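Long-range contacts in lipocalin (Argas monolakensis, PDB 3BRN), which binds the biogenic amine serotonin inside its lipocalin beta barrel and probably serves the tick as an amine-binding protein: residues Y27-T32 with E116-S121; T33-P38 with P144-W149; P38-V43 with Q150-P155; C105-G110 with G130-K135. One frame throughout, in Å; residues are numbered along the deposited sequence.

Contact 1 of 4, residues Y27-T32 with E116-S121; sequences YYLRKT and ELWVHS. With SRO (serotonin), chain C.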
# COMPACT_ATOMS: atom_id res chain seq x y z
N TYR A 27 0.66 0.72 -6.50
CA TYR A 27 1.56 0.75 -5.35
C TYR A 27 2.17 -0.64 -5.10
O TYR A 27 1.46 -1.65 -5.08
CB TYR A 27 0.80 1.21 -4.09
CG TYR A 27 0.47 2.69 -4.07
CD1 TYR A 27 1.20 3.57 -3.27
CD2 TYR A 27 -0.62 3.19 -4.77
CE1 TYR A 27 0.90 4.93 -3.26
CE2 TYR A 27 -0.93 4.52 -4.74
CZ TYR A 27 -0.19 5.38 -3.97
OH TYR A 27 -0.49 6.72 -4.02
N TYR A 28 3.49 -0.67 -4.93
CA TYR A 28 4.17 -1.88 -4.51
C TYR A 28 4.21 -1.90 -3.01
O TYR A 28 4.45 -0.86 -2.40
CB TYR A 28 5.62 -1.88 -4.98
CG TYR A 28 5.80 -2.11 -6.45
CD1 TYR A 28 5.97 -1.05 -7.32
CD2 TYR A 28 5.83 -3.40 -6.98
CE1 TYR A 28 6.25 -1.25 -8.65
CE2 TYR A 28 6.04 -3.61 -8.33
CZ TYR A 28 6.25 -2.53 -9.15
OH TYR A 28 6.52 -2.72 -10.49
N LEU A 29 4.16 -3.09 -2.42
CA LEU A 29 4.41 -3.21 -0.98
C LEU A 29 5.93 -3.22 -0.86
O LEU A 29 6.57 -4.13 -1.36
CB LEU A 29 3.82 -4.49 -0.40
CG LEU A 29 4.19 -4.83 1.06
CD1 LEU A 29 3.74 -3.68 1.95
CD2 LEU A 29 3.43 -6.09 1.46
N ARG A 30 6.49 -2.09 -0.42
CA ARG A 30 7.94 -1.88 -0.39
C ARG A 30 8.61 -2.52 0.82
O ARG A 30 9.68 -3.14 0.69
CB ARG A 30 8.26 -0.38 -0.47
CG ARG A 30 9.75 -0.02 -0.39
CD ARG A 30 10.59 -0.66 -1.51
NE ARG A 30 12.01 -0.37 -1.33
CZ ARG A 30 12.81 -0.96 -0.44
NH1 ARG A 30 12.34 -1.92 0.35
NH2 ARG A 30 14.07 -0.61 -0.35
N LYS A 31 8.07 -2.28 2.01
CA LYS A 31 8.61 -2.88 3.23
C LYS A 31 7.45 -3.30 4.11
O LYS A 31 6.47 -2.58 4.19
CB LYS A 31 9.47 -1.88 4.02
CG LYS A 31 10.62 -1.24 3.24
CD LYS A 31 11.44 -0.34 4.14
CE LYS A 31 12.56 0.36 3.37
NZ LYS A 31 13.00 1.59 4.06
N THR A 32 7.66 -4.34 4.92
CA THR A 32 6.65 -4.76 5.90
C THR A 32 7.32 -5.38 7.13
O THR A 32 8.46 -5.84 7.05
CB THR A 32 5.61 -5.75 5.26
OG1 THR A 32 4.66 -6.17 6.25
CG2 THR A 32 6.29 -6.99 4.68
N GLU A 116 3.41 -1.41 7.34
CA GLU A 116 3.64 -1.55 5.90
C GLU A 116 4.00 -0.21 5.27
O GLU A 116 3.35 0.80 5.54
CB GLU A 116 2.38 -2.07 5.21
CG GLU A 116 1.98 -3.47 5.68
CD GLU A 116 0.69 -3.96 5.03
OE1 GLU A 116 -0.02 -3.13 4.41
OE2 GLU A 116 0.34 -5.15 5.23
N LEU A 117 4.94 -0.25 4.35
CA LEU A 117 5.22 0.91 3.52
C LEU A 117 4.85 0.55 2.09
O LEU A 117 5.44 -0.37 1.52
CB LEU A 117 6.70 1.27 3.61
CG LEU A 117 7.22 2.35 2.65
CD1 LEU A 117 6.57 3.69 2.93
CD2 LEU A 117 8.74 2.46 2.78
N TRP A 118 3.94 1.30 1.50
CA TRP A 118 3.55 1.11 0.13
C TRP A 118 4.05 2.27 -0.69
O TRP A 118 3.98 3.37 -0.25
CB TRP A 118 2.05 0.97 0.02
CG TRP A 118 1.45 -0.21 0.63
CD1 TRP A 118 1.19 -0.38 1.91
CD2 TRP A 118 1.03 -1.38 -0.03
NE1 TRP A 118 0.63 -1.58 2.13
CE2 TRP A 118 0.52 -2.23 0.94
CE3 TRP A 118 1.03 -1.81 -1.35
CZ2 TRP A 118 -0.01 -3.46 0.63
CZ3 TRP A 118 0.52 -3.03 -1.63
CH2 TRP A 118 0.01 -3.84 -0.67
N VAL A 119 4.60 2.01 -1.86
CA VAL A 119 5.16 3.08 -2.69
C VAL A 119 4.63 3.01 -4.12
O VAL A 119 4.54 1.93 -4.70
CB VAL A 119 6.71 3.10 -2.69
CG1 VAL A 119 7.24 4.36 -3.39
CG2 VAL A 119 7.24 3.03 -1.27
N HIS A 120 4.17 4.16 -4.62
CA HIS A 120 3.63 4.27 -5.97
C HIS A 120 4.67 3.89 -7.03
O HIS A 120 5.85 4.19 -6.87
CB HIS A 120 3.14 5.70 -6.21
CG HIS A 120 2.32 5.87 -7.44
ND1 HIS A 120 2.84 6.33 -8.63
CD2 HIS A 120 1.03 5.55 -7.69
CE1 HIS A 120 1.91 6.27 -9.56
NE2 HIS A 120 0.80 5.81 -9.03
N SER A 121 4.23 3.24 -8.10
CA SER A 121 5.12 2.84 -9.19
C SER A 121 5.99 3.99 -9.73
O SER A 121 7.15 3.78 -10.09
CB SER A 121 4.33 2.19 -10.33
OG SER A 121 3.16 2.94 -10.61
OH SRO C . -6.85 -0.83 -2.83
CZ3 SRO C . -5.98 -1.00 -1.77
CH2 SRO C . -6.27 -2.02 -0.87
CZ2 SRO C . -5.37 -2.33 0.15
CE2 SRO C . -4.24 -1.54 0.26
NE1 SRO C . -3.19 -1.49 1.12
CD1 SRO C . -2.34 -0.52 0.73
CG SRO C . -2.86 0.10 -0.40
CD2 SRO C . -4.06 -0.54 -0.68
CE3 SRO C . -4.90 -0.29 -1.65
CB SRO C . -2.24 1.27 -1.14
CA SRO C . -3.12 2.52 -0.99
NZ SRO C . -2.58 3.58 -1.85
O HOH W 1 2.52 -6.97 4.95
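Tyr27 and Trp118 bring two aromatic walls of the serotonin pocket together where strands 27-32 and 116-120 pair antiparallel in the lipocalin barrel. Trp118 lies between serotonin and Leu29: CD1 of serotonin sits 3.3 Å above one face of the indole, over its centre, and Leu29 covers the other, its CB 3.8 Å from the centroid of the Trp118 six-membered ring. In the plane of the indole, NE1 donates to Glu116 OE1 at 2.8 Å, meeting that oxygen from above the carboxylate plane, a bond that should help fix the rotation of the ring. The Tyr27 ring is likewise covered on two sides. The amine NZ of serotonin stands 3.4 Å above its centre, while His120 turns a ring edge to the opposite face in a T-shaped pair with planes at 79°.

The strand pairing contains a classic beta bulge, in which Arg30 and Lys31 both face Leu117 and its carbonyl O accepts from Arg30 N and, at a longer 3.3 Å, from Lys31 N. On the face away from serotonin, Val119 CG2 packs 3.6 Å from Arg30 CB, and Leu117 runs beside Lys31 toward Cys132 and Phe136 of helix 131-140. At the far end, one water joins Thr32 OG1, also hydrogen-bonded to Lys34 N, to Glu116 OE2, donating to the latter at 2.9 Å.

Contact 2 of 4, residues T33-P38 with P144-W149; sequences TKPGTP and PIHHTW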
# COMPACT_ATOMS: atom_id res chain seq x y z
N THR A 33 6.65 -5.30 8.28
CA THR A 33 7.12 -6.01 9.47
C THR A 33 6.53 -7.42 9.53
O THR A 33 6.75 -8.15 10.49
CB THR A 33 6.78 -5.26 10.78
OG1 THR A 33 5.36 -5.06 10.87
CG2 THR A 33 7.50 -3.88 10.81
N LYS A 34 5.71 -7.79 8.54
CA LYS A 34 5.22 -9.16 8.50
C LYS A 34 6.13 -10.00 7.58
O LYS A 34 6.34 -9.62 6.42
CB LYS A 34 3.77 -9.21 7.99
CG LYS A 34 3.25 -10.60 7.66
CD LYS A 34 1.78 -10.56 7.29
CE LYS A 34 1.35 -11.81 6.52
NZ LYS A 34 -0.07 -11.71 6.03
N PRO A 35 6.63 -11.14 8.08
CA PRO A 35 7.47 -12.02 7.27
C PRO A 35 6.64 -12.93 6.37
O PRO A 35 5.43 -13.10 6.58
CB PRO A 35 8.20 -12.85 8.33
CG PRO A 35 7.22 -12.95 9.45
CD PRO A 35 6.44 -11.66 9.45
N GLY A 36 7.25 -13.39 5.28
CA GLY A 36 6.64 -14.37 4.39
C GLY A 36 5.70 -13.83 3.33
O GLY A 36 4.96 -14.59 2.71
N THR A 37 5.73 -12.52 3.10
CA THR A 37 4.84 -11.96 2.08
C THR A 37 5.38 -12.17 0.65
O THR A 37 6.60 -12.19 0.44
CB THR A 37 4.45 -10.48 2.38
OG1 THR A 37 5.60 -9.63 2.29
CG2 THR A 37 3.89 -10.37 3.79
N PRO A 38 4.48 -12.41 -0.31
CA PRO A 38 4.91 -12.68 -1.68
C PRO A 38 5.76 -11.54 -2.25
O PRO A 38 5.47 -10.37 -2.01
CB PRO A 38 3.59 -12.80 -2.45
CG PRO A 38 2.54 -13.01 -1.41
CD PRO A 38 3.02 -12.33 -0.18
N PRO A 144 11.81 -6.42 13.14
CA PRO A 144 12.45 -6.80 11.88
C PRO A 144 11.68 -6.28 10.67
O PRO A 144 10.45 -6.22 10.71
CB PRO A 144 12.42 -8.33 11.92
CG PRO A 144 12.47 -8.65 13.41
CD PRO A 144 11.61 -7.57 14.04
N ILE A 145 12.41 -5.83 9.65
CA ILE A 145 11.82 -5.28 8.43
C ILE A 145 12.07 -6.24 7.26
O ILE A 145 13.16 -6.80 7.12
CB ILE A 145 12.44 -3.92 8.03
CG1 ILE A 145 12.45 -2.94 9.20
CG2 ILE A 145 11.77 -3.37 6.77
CD1 ILE A 145 11.14 -2.73 9.84
N HIS A 146 11.03 -6.51 6.49
CA HIS A 146 11.15 -7.27 5.29
C HIS A 146 10.95 -6.49 4.03
O HIS A 146 9.95 -5.84 3.86
CB HIS A 146 10.21 -8.43 5.32
CG HIS A 146 10.30 -9.20 6.58
ND1 HIS A 146 9.79 -8.74 7.76
CD2 HIS A 146 10.94 -10.35 6.87
CE1 HIS A 146 10.07 -9.59 8.72
NE2 HIS A 146 10.76 -10.57 8.20
N HIS A 147 11.89 -6.60 3.13
CA HIS A 147 11.90 -5.81 1.94
C HIS A 147 11.28 -6.51 0.75
O HIS A 147 11.91 -7.31 0.14
CB HIS A 147 13.29 -5.35 1.64
CG HIS A 147 13.90 -4.60 2.77
ND1 HIS A 147 13.96 -3.24 2.80
CD2 HIS A 147 14.42 -5.03 3.93
CE1 HIS A 147 14.52 -2.86 3.92
NE2 HIS A 147 14.80 -3.93 4.63
N THR A 148 10.04 -6.18 0.44
CA THR A 148 9.19 -7.01 -0.41
C THR A 148 9.36 -6.72 -1.89
O THR A 148 8.93 -7.50 -2.72
CB THR A 148 7.70 -6.81 -0.04
OG1 THR A 148 7.45 -7.41 1.24
CG2 THR A 148 6.79 -7.45 -1.09
N TRP A 149 9.70 -5.48 -2.19
CA TRP A 149 9.98 -5.05 -3.55
C TRP A 149 11.48 -5.11 -3.76
O TRP A 149 12.24 -4.85 -2.84
CB TRP A 149 9.53 -3.62 -3.79
CG TRP A 149 9.98 -3.08 -5.12
CD1 TRP A 149 9.41 -3.33 -6.34
CD2 TRP A 149 11.14 -2.27 -5.38
NE1 TRP A 149 10.12 -2.69 -7.34
CE2 TRP A 149 11.17 -2.02 -6.77
CE3 TRP A 149 12.13 -1.71 -4.57
CZ2 TRP A 149 12.13 -1.21 -7.35
CZ3 TRP A 149 13.11 -0.94 -5.17
CH2 TRP A 149 13.12 -0.72 -6.54
O HOH W 2 8.62 -7.91 12.29
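Pro35 covers one face of the His146 imidazole, its CA 3.7 Å above the ring plane and over its centre. Pro35 CB comes closer to one ring atom, 3.4 Å from His146 NE2, so the start of the pyrrolidine ring as well as the main chain rests on the imidazole. CB of His146 points at the 33-38 loop and CG is anti to its carbonyl carbon (chi1 -49°); ND1 bonds to the backbone O of Thr32, just before that loop, and this should limit ring rotation.

Farther along, the side chains of Thr37 and Thr148 cross at about a right angle. Thr148 OG1 donates to Thr37 OG1 at 3.1 Å, a hydroxyl-to-hydroxyl bond, while the methyl CG2 of Thr148 reaches Pro38 O at 3.3 Å. At the other end Thr33 and Ile145 meet obliquely through their methyls, CG2 of Thr33 lying 3.9 Å from CD1 of Ile145. The backbones are linked there too: one water donates both to Thr33 O (2.6 Å) and to Pro144 O, and Thr33 CA makes a CA-H...O contact with Pro144 O.

This surface contact lays the loop between strands 26-32 and 42-44 beside the short, weakly bonded strand at about 146-147, which itself pairs antiparallel with strand 26-32, while Ile145 packs on Phe136 and Ala140 of helix 131-140.

Contact 3 of 4, residues P38-V43 with Q150-P155; sequences PECAYV and QTYCPP. With SRO (serotonin), chain C.
A disulfide between Cys40 and Cys153 is the covalent part of this contact, tying the loop that enters strand 42-44 to the C-terminal tail of the lipocalin chain. Cys40 SG and Cys153 SG are 2.0 Å apart and the bridge torsion is -87°, close to the relaxed right angle. Cys40 occupies a type II turn from Pro38 to Ala41, and Cys153 closes a type I turn from Gln150 in which its N bonds to Gln150 O at 2.8 Å.

The polar link stands beside the bridge. Tyr152 OH donates to Glu39 OE1 at 2.6 Å, a short bond that reaches the oxygen from above the carboxylate plane. The two side chains cross at about a right angle, with carboxylate and ring planes 52° apart. CG of Tyr152 lies between the backbone N and carbonyl carbon (chi1 73°), and the end of the side chain comes near Glu39.

Apolar contacts are looser. Cys40 SG approaches the Tyr152 ring obliquely, nearest at CE2 (4.0 Å), and touches Pro154 CD at 4.3 Å. In the barrel, Leu63 of strand 55-64 lies against Glu39, Tyr152 and Pro154, and farther in Val43 CG2 meets serotonin CE3 at 3.7 Å. The tail is thus held by a covalent bridge and, next to it, by a phenol-carboxylate bond whose short length would suit a charged Glu39.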
# COMPACT_ATOMS: atom_id res chain seq x y z
N PRO A 38 4.48 -12.41 -0.31
CA PRO A 38 4.91 -12.68 -1.68
C PRO A 38 5.76 -11.54 -2.25
O PRO A 38 5.47 -10.37 -2.01
CB PRO A 38 3.59 -12.80 -2.45
CG PRO A 38 2.54 -13.01 -1.41
CD PRO A 38 3.02 -12.33 -0.18
N GLU A 39 6.86 -11.88 -2.94
CA GLU A 39 7.71 -10.90 -3.60
C GLU A 39 6.88 -10.08 -4.59
O GLU A 39 5.96 -10.61 -5.21
CB GLU A 39 8.85 -11.62 -4.36
CG GLU A 39 8.36 -12.83 -5.16
CD GLU A 39 9.40 -13.41 -6.14
OE1 GLU A 39 10.63 -13.24 -5.96
OE2 GLU A 39 8.96 -14.11 -7.09
N CYS A 40 7.19 -8.79 -4.69
CA CYS A 40 6.58 -7.89 -5.68
C CYS A 40 5.07 -7.74 -5.55
O CYS A 40 4.37 -7.49 -6.54
CB CYS A 40 6.94 -8.31 -7.11
SG CYS A 40 8.69 -8.69 -7.39
N ALA A 41 4.57 -7.85 -4.32
CA ALA A 41 3.14 -7.69 -4.04
C ALA A 41 2.73 -6.25 -4.37
O ALA A 41 3.49 -5.32 -4.13
CB ALA A 41 2.84 -8.02 -2.57
N TYR A 42 1.58 -6.08 -5.02
CA TYR A 42 1.15 -4.75 -5.43
C TYR A 42 -0.37 -4.65 -5.54
O TYR A 42 -1.07 -5.65 -5.46
CB TYR A 42 1.74 -4.39 -6.80
CG TYR A 42 1.03 -5.10 -7.94
CD1 TYR A 42 1.40 -6.40 -8.32
CD2 TYR A 42 -0.05 -4.51 -8.60
CE1 TYR A 42 0.71 -7.08 -9.32
CE2 TYR A 42 -0.75 -5.19 -9.62
CZ TYR A 42 -0.38 -6.49 -9.94
OH TYR A 42 -1.03 -7.19 -10.93
N VAL A 43 -0.86 -3.42 -5.51
CA VAL A 43 -2.25 -3.14 -5.81
C VAL A 43 -2.23 -2.11 -6.92
O VAL A 43 -1.25 -1.39 -7.07
CB VAL A 43 -3.00 -2.52 -4.59
CG1 VAL A 43 -3.15 -3.53 -3.47
CG2 VAL A 43 -2.32 -1.23 -4.09
N GLN A 150 11.87 -5.58 -4.94
CA GLN A 150 13.25 -5.61 -5.37
C GLN A 150 13.33 -5.07 -6.78
O GLN A 150 12.35 -5.08 -7.51
CB GLN A 150 13.81 -7.04 -5.33
CG GLN A 150 14.14 -7.53 -3.94
CD GLN A 150 14.96 -6.52 -3.17
OE1 GLN A 150 16.12 -6.16 -3.72
NE2 GLN A 150 14.52 -5.98 -2.15
N THR A 151 14.46 -4.48 -7.12
CA THR A 151 14.66 -3.86 -8.42
C THR A 151 14.37 -4.80 -9.60
O THR A 151 14.10 -4.33 -10.71
CB THR A 151 16.09 -3.30 -8.51
OG1 THR A 151 16.24 -2.56 -9.73
CG2 THR A 151 17.11 -4.41 -8.46
N TYR A 152 14.40 -6.11 -9.36
CA TYR A 152 14.10 -7.10 -10.39
C TYR A 152 12.61 -7.31 -10.59
O TYR A 152 12.20 -8.06 -11.49
CB TYR A 152 14.75 -8.46 -10.06
CG TYR A 152 14.07 -9.19 -8.92
CD1 TYR A 152 14.61 -9.18 -7.63
CD2 TYR A 152 12.85 -9.83 -9.10
CE1 TYR A 152 13.98 -9.82 -6.58
CE2 TYR A 152 12.19 -10.45 -8.05
CZ TYR A 152 12.76 -10.44 -6.79
OH TYR A 152 12.12 -11.08 -5.74
N CYS A 153 11.78 -6.72 -9.73
CA CYS A 153 10.33 -6.83 -9.87
C CYS A 153 9.87 -6.26 -11.21
O CYS A 153 10.26 -5.15 -11.58
CB CYS A 153 9.61 -6.09 -8.72
SG CYS A 153 9.67 -6.92 -7.10
N PRO A 154 8.99 -6.98 -11.93
CA PRO A 154 8.49 -6.39 -13.17
C PRO A 154 7.72 -5.09 -12.91
O PRO A 154 7.43 -4.77 -11.75
CB PRO A 154 7.54 -7.47 -13.72
CG PRO A 154 7.92 -8.73 -13.01
CD PRO A 154 8.39 -8.29 -11.65
N PRO A 155 7.51 -4.28 -13.96
CA PRO A 155 6.69 -3.07 -13.84
C PRO A 155 5.24 -3.47 -13.62
O PRO A 155 4.87 -4.62 -13.87
CB PRO A 155 6.84 -2.41 -15.22
CG PRO A 155 8.03 -3.05 -15.84
CD PRO A 155 8.04 -4.45 -15.32
OH SRO C . -6.85 -0.83 -2.83
CZ3 SRO C . -5.98 -1.00 -1.77
CH2 SRO C . -6.27 -2.02 -0.87
CZ2 SRO C . -5.37 -2.33 0.15
CE2 SRO C . -4.24 -1.54 0.26
NE1 SRO C . -3.19 -1.49 1.12
CD1 SRO C . -2.34 -0.52 0.73
CG SRO C . -2.86 0.10 -0.40
CD2 SRO C . -4.06 -0.54 -0.68
CE3 SRO C . -4.90 -0.29 -1.65
CB SRO C . -2.24 1.27 -1.14
CA SRO C . -3.12 2.52 -0.99
NZ SRO C . -2.58 3.58 -1.85

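Contact 4 of 4, residues C105-G110 with G130-K135; sequences CDVMRG and GCCDTK. With SRO (serotonin), chain C.
Cys105 and Cys132 form a disulfide that fastens a barrel strand to the helix packed outside it, although no hydrogen bond joins the two segments. In this lipocalin, strand 105-109 and the start of the helix, 131-135, run nearly parallel, 17° apart and 8.1 Å between the axes of these short segments. Cys105 SG and Cys132 SG are 2.1 Å apart with a bridge torsion of 84°. SG of Cys105 stands between its backbone N and carbonyl carbon (chi1 64°), turned out toward the helix. The preceding helix residue, Cys131, which directly follows the N-cap Gly130, makes a second bridge, to Cys7.

Beside the disulfide, Val107 packs outward on the helix. Its CG2 methyl lies 3.5 Å from Cys132 O and 3.9 Å from Lys135 CG, and the aliphatic start of Lys135 crosses the valine obliquely.

The opposite face of the strand belongs to the pocket. Asp106 OD1 is held by Ser100 OG, a second-shell bond that should help set the carboxylate, and serotonin is hydrogen-bonded to Ser18 O as well as to Asp106. Met108 CE touches serotonin CD1 at 3.5 Å, and serotonin NZ donates to Asp106 OD2 at 2.8 Å.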
# COMPACT_ATOMS: atom_id res chain seq x y z
N CYS A 105 3.38 7.58 -1.66
CA CYS A 105 3.62 6.57 -0.63
C CYS A 105 2.60 6.60 0.50
O CYS A 105 1.98 7.63 0.77
CB CYS A 105 5.05 6.70 -0.08
SG CYS A 105 5.34 8.26 0.78
N ASP A 106 2.43 5.48 1.18
CA ASP A 106 1.56 5.36 2.32
C ASP A 106 2.27 4.59 3.41
O ASP A 106 3.04 3.71 3.11
CB ASP A 106 0.33 4.55 2.00
CG ASP A 106 -0.34 4.95 0.75
OD1 ASP A 106 -0.86 6.05 0.67
OD2 ASP A 106 -0.41 4.13 -0.13
N VAL A 107 1.95 4.85 4.66
CA VAL A 107 2.30 3.92 5.73
C VAL A 107 1.01 3.40 6.36
O VAL A 107 0.16 4.18 6.75
CB VAL A 107 3.15 4.63 6.79
CG1 VAL A 107 3.43 3.66 7.98
CG2 VAL A 107 4.44 5.15 6.14
N MET A 108 0.89 2.08 6.48
CA MET A 108 -0.33 1.45 6.92
C MET A 108 -0.06 0.61 8.17
O MET A 108 1.06 0.09 8.36
CB MET A 108 -0.84 0.47 5.85
CG MET A 108 -1.02 1.04 4.45
SD MET A 108 -2.14 2.44 4.39
CE MET A 108 -2.54 2.41 2.63
N ARG A 109 -1.13 0.31 8.89
CA ARG A 109 -1.15 -0.87 9.75
C ARG A 109 -2.01 -1.91 9.00
O ARG A 109 -3.16 -1.64 8.70
CB ARG A 109 -1.79 -0.56 11.10
CG ARG A 109 -1.71 -1.73 12.09
CD ARG A 109 -2.36 -1.39 13.44
NE ARG A 109 -1.65 -0.30 14.10
CZ ARG A 109 -2.16 0.91 14.34
NH1 ARG A 109 -3.45 1.16 14.12
NH2 ARG A 109 -1.37 1.86 14.83
N GLY A 110 -1.41 -3.03 8.61
CA GLY A 110 -2.13 -4.09 7.87
C GLY A 110 -3.08 -4.87 8.76
O GLY A 110 -3.11 -4.66 9.97
N GLY A 130 11.34 9.62 1.53
CA GLY A 130 11.02 10.85 2.24
C GLY A 130 10.24 10.66 3.52
O GLY A 130 10.67 9.94 4.42
N CYS A 131 9.12 11.37 3.64
CA CYS A 131 8.37 11.37 4.89
C CYS A 131 7.82 10.01 5.27
O CYS A 131 7.55 9.76 6.42
CB CYS A 131 7.24 12.40 4.85
SG CYS A 131 7.85 14.07 5.12
N CYS A 132 7.58 9.17 4.28
CA CYS A 132 7.07 7.84 4.56
C CYS A 132 8.13 6.98 5.19
O CYS A 132 7.81 6.11 5.98
CB CYS A 132 6.52 7.17 3.32
SG CYS A 132 4.97 7.86 2.76
N ASP A 133 9.36 7.16 4.79
CA ASP A 133 10.44 6.43 5.38
C ASP A 133 10.54 6.81 6.84
O ASP A 133 10.65 6.00 7.68
CB ASP A 133 11.74 6.72 4.66
CG ASP A 133 12.15 5.63 3.72
OD1 ASP A 133 11.76 4.49 3.91
OD2 ASP A 133 12.90 5.93 2.79
N THR A 134 10.49 8.09 7.12
CA THR A 134 10.54 8.56 8.49
C THR A 134 9.41 7.99 9.34
O THR A 134 9.59 7.71 10.53
CB THR A 134 10.51 10.10 8.57
OG1 THR A 134 11.58 10.65 7.80
CG2 THR A 134 10.63 10.57 10.01
N LYS A 135 8.21 7.91 8.77
CA LYS A 135 7.04 7.46 9.53
C LYS A 135 7.12 5.96 9.74
O LYS A 135 6.81 5.45 10.83
CB LYS A 135 5.75 7.84 8.80
CG LYS A 135 4.48 7.27 9.42
CD LYS A 135 4.10 8.00 10.70
CE LYS A 135 2.88 7.33 11.35
NZ LYS A 135 2.43 8.16 12.52
OH SRO C . -6.85 -0.83 -2.83
CZ3 SRO C . -5.98 -1.00 -1.77
CH2 SRO C . -6.27 -2.02 -0.87
CZ2 SRO C . -5.37 -2.33 0.15
CE2 SRO C . -4.24 -1.54 0.26
NE1 SRO C . -3.19 -1.49 1.12
CD1 SRO C . -2.34 -0.52 0.73
CG SRO C . -2.86 0.10 -0.40
CD2 SRO C . -4.06 -0.54 -0.68
CE3 SRO C . -4.90 -0.29 -1.65
CB SRO C . -2.24 1.27 -1.14
CA SRO C . -3.12 2.52 -0.99
NZ SRO C . -2.58 3.58 -1.85

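How the contacts relate
Contacts 1 and 4 are buried and contacts 2 and 3 lie at the surface. Strand 115-120 pairs with both 26-32 and 105-109, so contacts 1 and 4 share one wall of the barrel and both reach serotonin, contact 1 through aromatic faces and contact 4 through a carboxylate; contact 3 touches it through Val43. Contacts 2 and 3 share Pro38 and follow the C-terminal part of the chain beside strands 26-32 and 42-44; contact 2 has no covalent link and relies on a hydroxyl bond, water and ring packing. Disulfides mark contacts 3 and 4, whose centres are about 18 Å apart, one binding the tail and the other a helix to the barrel.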